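Local coordinates for acetolactate synthase isozyme 1 large subunit (Escherichia coli, PDB 6LPI), which is the large subunit of an acetolactate synthase, a thiamine diphosphate-dependent enzyme that also carries flavin-adenine dinucleotide and a magnesium ion, at residues Gly372-Val377 against Met396-Ala401. Sequence-based numbering, arbitrary orientation.
Sequences GLINAV and MWTAQA. With FAD (flavin-adenine dinucleotide), chain I.
In the C-terminal thiamine diphosphate-binding domain, an alpha/beta fold around a parallel sheet, Ile374 of helix 370-378 projects against Trp397, Thr398 and Ala401 of helix 393-401. The segment axes approach to 9.6 Å and cross at -56°, and with no hydrogen bond between the segments the contact rests on van der Waals packing. Ile374 carries it with two branches. CG1 lies anti to the carbonyl carbon (chi1 -68°), and at its end Ile374 CD1 meets the backbone, 3.5 Å from Trp397 C, and also packs on Trp397 CB. On the other branch, Ile374 CG2 sits 4.0 Å from Ala401 CB, one helical turn beyond Trp397. The Ile374 side chain runs at a slant to that of Thr398, with Ile374 CD1 4.0 Å from Thr398 OG1, which is hydrogen-bonded to His394 O within its own helix. Phe441 and Met469, on strands of the sheet, also touch Ile374. The indole of Trp397 turns off from Ile374, stacks with His370 and hydrogen-bonds through NE1 to Lys545 O; the Trp397 side chain is about 5 Å, nearest atoms, from thiamine diphosphate. Met396 lays its thioether over one face of the flavin, Met396 SD 3.3 Å from flavin C6 and Met396 CE 3.6 Å from flavin N5.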
# COMPACT_ATOMS: atom_id res chain seq x y z
N GLY B 372 -13.67 -17.85 -16.44
CA GLY B 372 -15.08 -17.73 -16.76
C GLY B 372 -15.90 -17.16 -15.62
O GLY B 372 -16.86 -16.42 -15.85
N LEU B 373 -15.54 -17.50 -14.37
CA LEU B 373 -16.24 -16.94 -13.22
C LEU B 373 -16.00 -15.44 -13.13
O LEU B 373 -16.93 -14.66 -12.88
CB LEU B 373 -15.79 -17.61 -11.93
CG LEU B 373 -16.43 -17.11 -10.63
CD1 LEU B 373 -17.95 -16.88 -10.78
CD2 LEU B 373 -16.13 -18.04 -9.48
N ILE B 374 -14.74 -15.03 -13.27
CA ILE B 374 -14.45 -13.59 -13.25
C ILE B 374 -15.26 -12.87 -14.32
O ILE B 374 -15.90 -11.83 -14.06
CB ILE B 374 -12.93 -13.37 -13.40
CG1 ILE B 374 -12.23 -13.88 -12.13
CG2 ILE B 374 -12.61 -11.91 -13.63
CD1 ILE B 374 -10.85 -14.45 -12.37
N ASN B 375 -15.30 -13.43 -15.54
CA ASN B 375 -16.02 -12.81 -16.65
C ASN B 375 -17.50 -12.73 -16.36
O ASN B 375 -18.14 -11.70 -16.59
CB ASN B 375 -15.81 -13.62 -17.92
CG ASN B 375 -14.39 -13.57 -18.40
OD1 ASN B 375 -13.72 -12.54 -18.28
ND2 ASN B 375 -13.92 -14.68 -18.94
N ALA B 376 -18.05 -13.80 -15.78
CA ALA B 376 -19.48 -13.86 -15.49
C ALA B 376 -19.85 -12.82 -14.44
O ALA B 376 -20.86 -12.12 -14.57
CB ALA B 376 -19.85 -15.26 -15.03
N VAL B 377 -19.03 -12.70 -13.39
CA VAL B 377 -19.30 -11.71 -12.36
C VAL B 377 -19.21 -10.30 -12.92
O VAL B 377 -20.01 -9.43 -12.56
CB VAL B 377 -18.35 -11.91 -11.17
CG1 VAL B 377 -18.52 -10.79 -10.16
CG2 VAL B 377 -18.65 -13.24 -10.50
N MET B 396 -4.44 -13.30 -8.58
CA MET B 396 -3.76 -13.09 -9.86
C MET B 396 -4.71 -13.32 -11.02
O MET B 396 -4.68 -12.59 -12.02
CB MET B 396 -2.51 -13.96 -9.96
CG MET B 396 -1.36 -13.57 -9.01
SD MET B 396 -1.25 -11.80 -8.52
CE MET B 396 -0.98 -10.94 -10.06
N TRP B 397 -5.57 -14.34 -10.92
CA TRP B 397 -6.57 -14.59 -11.96
C TRP B 397 -7.48 -13.37 -12.14
O TRP B 397 -7.76 -12.96 -13.27
CB TRP B 397 -7.41 -15.83 -11.61
CG TRP B 397 -6.71 -17.16 -11.77
CD1 TRP B 397 -5.73 -17.48 -12.66
CD2 TRP B 397 -6.95 -18.35 -11.00
NE1 TRP B 397 -5.35 -18.79 -12.50
CE2 TRP B 397 -6.08 -19.35 -11.49
CE3 TRP B 397 -7.83 -18.67 -9.96
CZ2 TRP B 397 -6.07 -20.65 -10.97
CZ3 TRP B 397 -7.81 -19.96 -9.44
CH2 TRP B 397 -6.94 -20.93 -9.95
N THR B 398 -7.94 -12.79 -11.02
CA THR B 398 -8.80 -11.61 -11.10
C THR B 398 -8.08 -10.42 -11.71
O THR B 398 -8.62 -9.73 -12.58
CB THR B 398 -9.32 -11.23 -9.72
OG1 THR B 398 -9.91 -12.39 -9.11
CG2 THR B 398 -10.36 -10.14 -9.84
N ALA B 399 -6.84 -10.17 -11.27
CA ALA B 399 -6.04 -9.10 -11.85
C ALA B 399 -5.89 -9.30 -13.35
O ALA B 399 -5.94 -8.33 -14.13
CB ALA B 399 -4.66 -9.07 -11.18
N GLN B 400 -5.74 -10.55 -13.79
CA GLN B 400 -5.53 -10.83 -15.20
C GLN B 400 -6.79 -10.58 -16.02
O GLN B 400 -6.71 -10.02 -17.11
CB GLN B 400 -5.08 -12.28 -15.38
CG GLN B 400 -3.70 -12.61 -14.87
CD GLN B 400 -3.35 -14.08 -15.11
OE1 GLN B 400 -4.22 -14.89 -15.46
NE2 GLN B 400 -2.08 -14.42 -14.93
N ALA B 401 -7.97 -11.00 -15.53
CA ALA B 401 -9.15 -11.04 -16.40
C ALA B 401 -10.22 -10.00 -16.11
O ALA B 401 -10.98 -9.67 -17.02
CB ALA B 401 -9.81 -12.43 -16.40
PA FAD I . 3.52 0.97 -4.97
O1A FAD I . 2.07 0.81 -5.20
O2A FAD I . 4.03 0.70 -3.58
O5B FAD I . 3.75 2.46 -5.45
C5B FAD I . 4.20 3.48 -4.53
C4B FAD I . 5.23 4.31 -5.26
O4B FAD I . 4.62 5.48 -5.85
C3B FAD I . 6.36 4.83 -4.37
O3B FAD I . 7.57 4.81 -5.12
C2B FAD I . 5.85 6.23 -4.02
O2B FAD I . 6.85 7.14 -3.59
C1B FAD I . 5.28 6.64 -5.37
N9A FAD I . 4.34 7.74 -5.35
C8A FAD I . 3.20 7.86 -4.59
N7A FAD I . 2.54 8.98 -4.80
C5A FAD I . 3.29 9.63 -5.77
C6A FAD I . 3.13 10.87 -6.42
N6A FAD I . 2.11 11.71 -6.19
N1A FAD I . 4.06 11.23 -7.32
C2A FAD I . 5.09 10.40 -7.55
N3A FAD I . 5.34 9.21 -7.01
C4A FAD I . 4.40 8.88 -6.11
N1 FAD I . 3.10 -6.67 -9.10
C2 FAD I . 3.37 -6.56 -10.43
O2 FAD I . 3.66 -5.48 -10.92
N3 FAD I . 3.31 -7.67 -11.24
C4 FAD I . 2.98 -8.95 -10.85
O4 FAD I . 2.95 -9.86 -11.67
C4X FAD I . 2.70 -9.07 -9.42
N5 FAD I . 2.38 -10.25 -8.94
C5X FAD I . 2.10 -10.34 -7.59
C6 FAD I . 1.74 -11.59 -7.05
C7 FAD I . 1.44 -11.72 -5.70
C7M FAD I . 1.08 -13.08 -5.15
C8 FAD I . 1.49 -10.60 -4.86
C8M FAD I . 1.19 -10.72 -3.38
C9 FAD I . 1.85 -9.36 -5.39
C9A FAD I . 2.16 -9.23 -6.73
N10 FAD I . 2.52 -7.98 -7.29
C10 FAD I . 2.79 -7.87 -8.63
C1' FAD I . 2.59 -6.78 -6.47
C2' FAD I . 4.01 -6.45 -6.03
O2' FAD I . 4.36 -7.21 -4.87
C3' FAD I . 4.10 -4.96 -5.69
O3' FAD I . 3.14 -4.65 -4.68
C4' FAD I . 3.89 -4.03 -6.87
O4' FAD I . 4.48 -4.61 -8.03
C5' FAD I . 4.47 -2.66 -6.63
O5' FAD I . 3.87 -1.72 -7.54
P FAD I . 4.23 -0.21 -7.47
O1P FAD I . 5.62 -0.01 -8.09
O2P FAD I . 3.20 0.51 -7.97
O3P FAD I . 4.34 0.02 -5.94